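Local atomic coordinates of putative fructosamine-3-kinase (Thermobifida fusca YX, PDB entry 3F7W), a protein that is a putative fructosamine-3-kinase, probably transferring phosphate to sugar-modified amines. Residues A[92-97]-A[199-204]. Numbering follows the deposited sequence.
Sequences VDERPP and NVLWQD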
loop_
_atom_site.group_PDB
_atom_site.type_symbol
_atom_site.label_atom_id
_atom_site.label_comp_id
_atom_site.label_asym_id
_atom_site.label_seq_id
_atom_site.Cartn_x
_atom_site.Cartn_y
_atom_site.Cartn_z
ATOM N N VAL A 92 11.598 0.318 12.877
ATOM C CA VAL A 92 10.907 1.496 13.385
ATOM C C VAL A 92 10.378 1.184 14.774
ATOM O O VAL A 92 9.679 0.205 14.965
ATOM C CB VAL A 92 9.702 1.893 12.460
ATOM C CG1 VAL A 92 9.040 3.178 12.975
ATOM C CG2 VAL A 92 10.167 2.082 11.025
ATOM N N ASP A 93 10.700 2.041 15.736
ATOM C CA ASP A 93 10.085 1.964 17.070
ATOM C C ASP A 93 8.934 2.951 17.136
ATOM O O ASP A 93 9.135 4.173 17.127
ATOM C CB ASP A 93 11.100 2.230 18.175
ATOM C CG ASP A 93 11.972 0.998 18.471
ATOM O OD1 ASP A 93 11.423 -0.092 18.819
ATOM O OD2 ASP A 93 13.198 1.137 18.339
ATOM N N GLU A 94 7.732 2.404 17.197
ATOM C CA GLU A 94 6.524 3.214 17.096
ATOM C C GLU A 94 6.354 4.092 18.327
ATOM O O GLU A 94 6.829 3.770 19.431
ATOM C CB GLU A 94 5.282 2.342 16.988
ATOM C CG GLU A 94 5.230 1.468 15.790
ATOM C CD GLU A 94 4.007 0.584 15.798
ATOM O OE1 GLU A 94 2.872 1.128 15.794
ATOM O OE2 GLU A 94 4.189 -0.651 15.780
ATOM N N ARG A 95 5.650 5.186 18.113
ATOM C CA ARG A 95 5.342 6.168 19.126
ATOM C C ARG A 95 3.856 6.425 19.028
ATOM O O ARG A 95 3.259 6.178 17.979
ATOM C CB ARG A 95 6.093 7.459 18.843
ATOM C CG ARG A 95 7.604 7.335 18.867
ATOM C CD ARG A 95 8.143 7.134 20.288
ATOM N NE ARG A 95 7.928 8.343 21.093
ATOM C CZ ARG A 95 7.331 8.404 22.289
ATOM N NH1 ARG A 95 6.904 7.317 22.936
ATOM N NH2 ARG A 95 7.190 9.590 22.867
ATOM N N PRO A 96 3.237 6.893 20.120
ATOM C CA PRO A 96 1.841 7.275 20.029
ATOM C C PRO A 96 1.634 8.401 19.012
ATOM O O PRO A 96 2.521 9.232 18.836
ATOM C CB PRO A 96 1.507 7.751 21.451
ATOM C CG PRO A 96 2.518 7.078 22.316
ATOM C CD PRO A 96 3.757 7.047 21.489
ATOM N N PRO A 97 0.475 8.404 18.327
ATOM C CA PRO A 97 0.163 9.481 17.388
ATOM C C PRO A 97 0.014 10.800 18.106
ATOM O O PRO A 97 -0.477 10.833 19.234
ATOM C CB PRO A 97 -1.188 9.065 16.766
ATOM C CG PRO A 97 -1.454 7.668 17.209
ATOM C CD PRO A 97 -0.590 7.381 18.404
ATOM N N ASN A 199 -0.496 0.298 8.409
ATOM C CA ASN A 199 0.740 0.479 7.638
ATOM C C ASN A 199 1.368 1.857 7.848
ATOM O O ASN A 199 2.256 2.256 7.105
ATOM C CB ASN A 199 0.476 0.182 6.156
ATOM C CG ASN A 199 0.370 -1.307 5.859
ATOM O OD1 ASN A 199 0.884 -2.148 6.621
ATOM N ND2 ASN A 199 -0.327 -1.651 4.752
ATOM N N VAL A 200 0.863 2.582 8.838
ATOM C CA VAL A 200 1.399 3.874 9.301
ATOM C C VAL A 200 1.927 3.686 10.719
ATOM O O VAL A 200 1.172 3.376 11.662
ATOM C CB VAL A 200 0.323 4.989 9.224
ATOM C CG1 VAL A 200 0.875 6.348 9.685
ATOM C CG2 VAL A 200 -0.222 5.052 7.787
ATOM N N LEU A 201 3.237 3.821 10.851
ATOM C CA LEU A 201 3.920 3.718 12.129
ATOM C C LEU A 201 4.318 5.111 12.581
ATOM O O LEU A 201 5.188 5.761 11.992
ATOM C CB LEU A 201 5.159 2.836 12.024
ATOM C CG LEU A 201 4.925 1.410 11.520
ATOM C CD1 LEU A 201 6.195 0.602 11.698
ATOM C CD2 LEU A 201 3.765 0.749 12.231
ATOM N N TRP A 202 3.651 5.570 13.623
ATOM C CA TRP A 202 3.850 6.924 14.105
ATOM C C TRP A 202 5.219 7.101 14.780
ATOM O O TRP A 202 5.750 6.182 15.442
ATOM C CB TRP A 202 2.699 7.325 15.021
ATOM C CG TRP A 202 1.416 7.442 14.298
ATOM C CD1 TRP A 202 0.539 6.439 14.018
ATOM C CD2 TRP A 202 0.860 8.629 13.743
ATOM N NE1 TRP A 202 -0.542 6.934 13.328
ATOM C CE2 TRP A 202 -0.367 8.278 13.146
ATOM C CE3 TRP A 202 1.276 9.960 13.702
ATOM C CZ2 TRP A 202 -1.184 9.207 12.511
ATOM C CZ3 TRP A 202 0.460 10.892 13.063
ATOM C CH2 TRP A 202 -0.761 10.506 12.481
ATOM N N GLN A 203 5.772 8.287 14.559
ATOM C CA GLN A 203 7.036 8.741 15.122
ATOM C C GLN A 203 6.778 10.090 15.788
ATOM O O GLN A 203 5.682 10.629 15.687
ATOM C CB GLN A 203 8.049 8.901 13.991
ATOM C CG GLN A 203 8.355 7.583 13.247
ATOM C CD GLN A 203 9.164 6.631 14.087
ATOM O OE1 GLN A 203 10.375 6.559 13.933
ATOM N NE2 GLN A 203 8.508 5.900 14.989
ATOM N N ASP A 204 7.775 10.620 16.490
ATOM C CA ASP A 204 7.638 11.937 17.110
ATOM C C ASP A 204 7.516 13.049 16.083
ATOM O O ASP A 204 6.890 14.074 16.349
ATOM C CB ASP A 204 8.851 12.225 18.005
ATOM C CG ASP A 204 8.928 11.296 19.210
ATOM O OD1 ASP A 204 7.868 10.943 19.782
ATOM O OD2 ASP A 204 10.065 10.915 19.563
HETATM O O HOH W 1 12.062 4.598 14.895
HETATM O O HOH W 2 2.130 3.638 15.297
HETATM O O HOH W 3 3.422 10.990 17.076
#
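Pro97 lies over one face of the Trp202 ring, its CB 3.8 Å from the centroid of the five-membered ring in a CH-pi contact. Val200 CG1 covers the opposite face, offset toward the rim. Water 2 sits at the ring edge, in plane, and bridges Trp202 N to Glu94 OE1. A second flat group, the Arg95 guanidinium, meets Asp204 at its edge. Arg95 NE forms a salt bridge to Asp204 OD1 at 2.9 Å on the syn side, with the two planes 75° apart. NH2 adds a weak bond to the same oxygen. The Gln203 amide ties both backbones together. Its chain bends at chi2 (-71°), which turns CD back toward Val92. Gln203 NE2 then donates to Asp93 O at 2.8 Å and, almost straight (174°), to Trp202 O. Arg95 N reaches Trp202 O from the other face of the carbonyl plane, at 2.9 Å. An alanine in place of Gln203 would probably leave Asp93 O without this donor and open a gap beside Val92 CG1. Val92 CB also packs on Leu201 CD1 (3.8 Å), and Leu201 CD2 lies against the Glu94 carboxylate. Here the linker between strand 86-90 and helix 99-114 joins the small hairpin 200-203/206-209, consistent with the hinge of a protein-kinase-like fold packing on the hairpin that follows the catalytic loop.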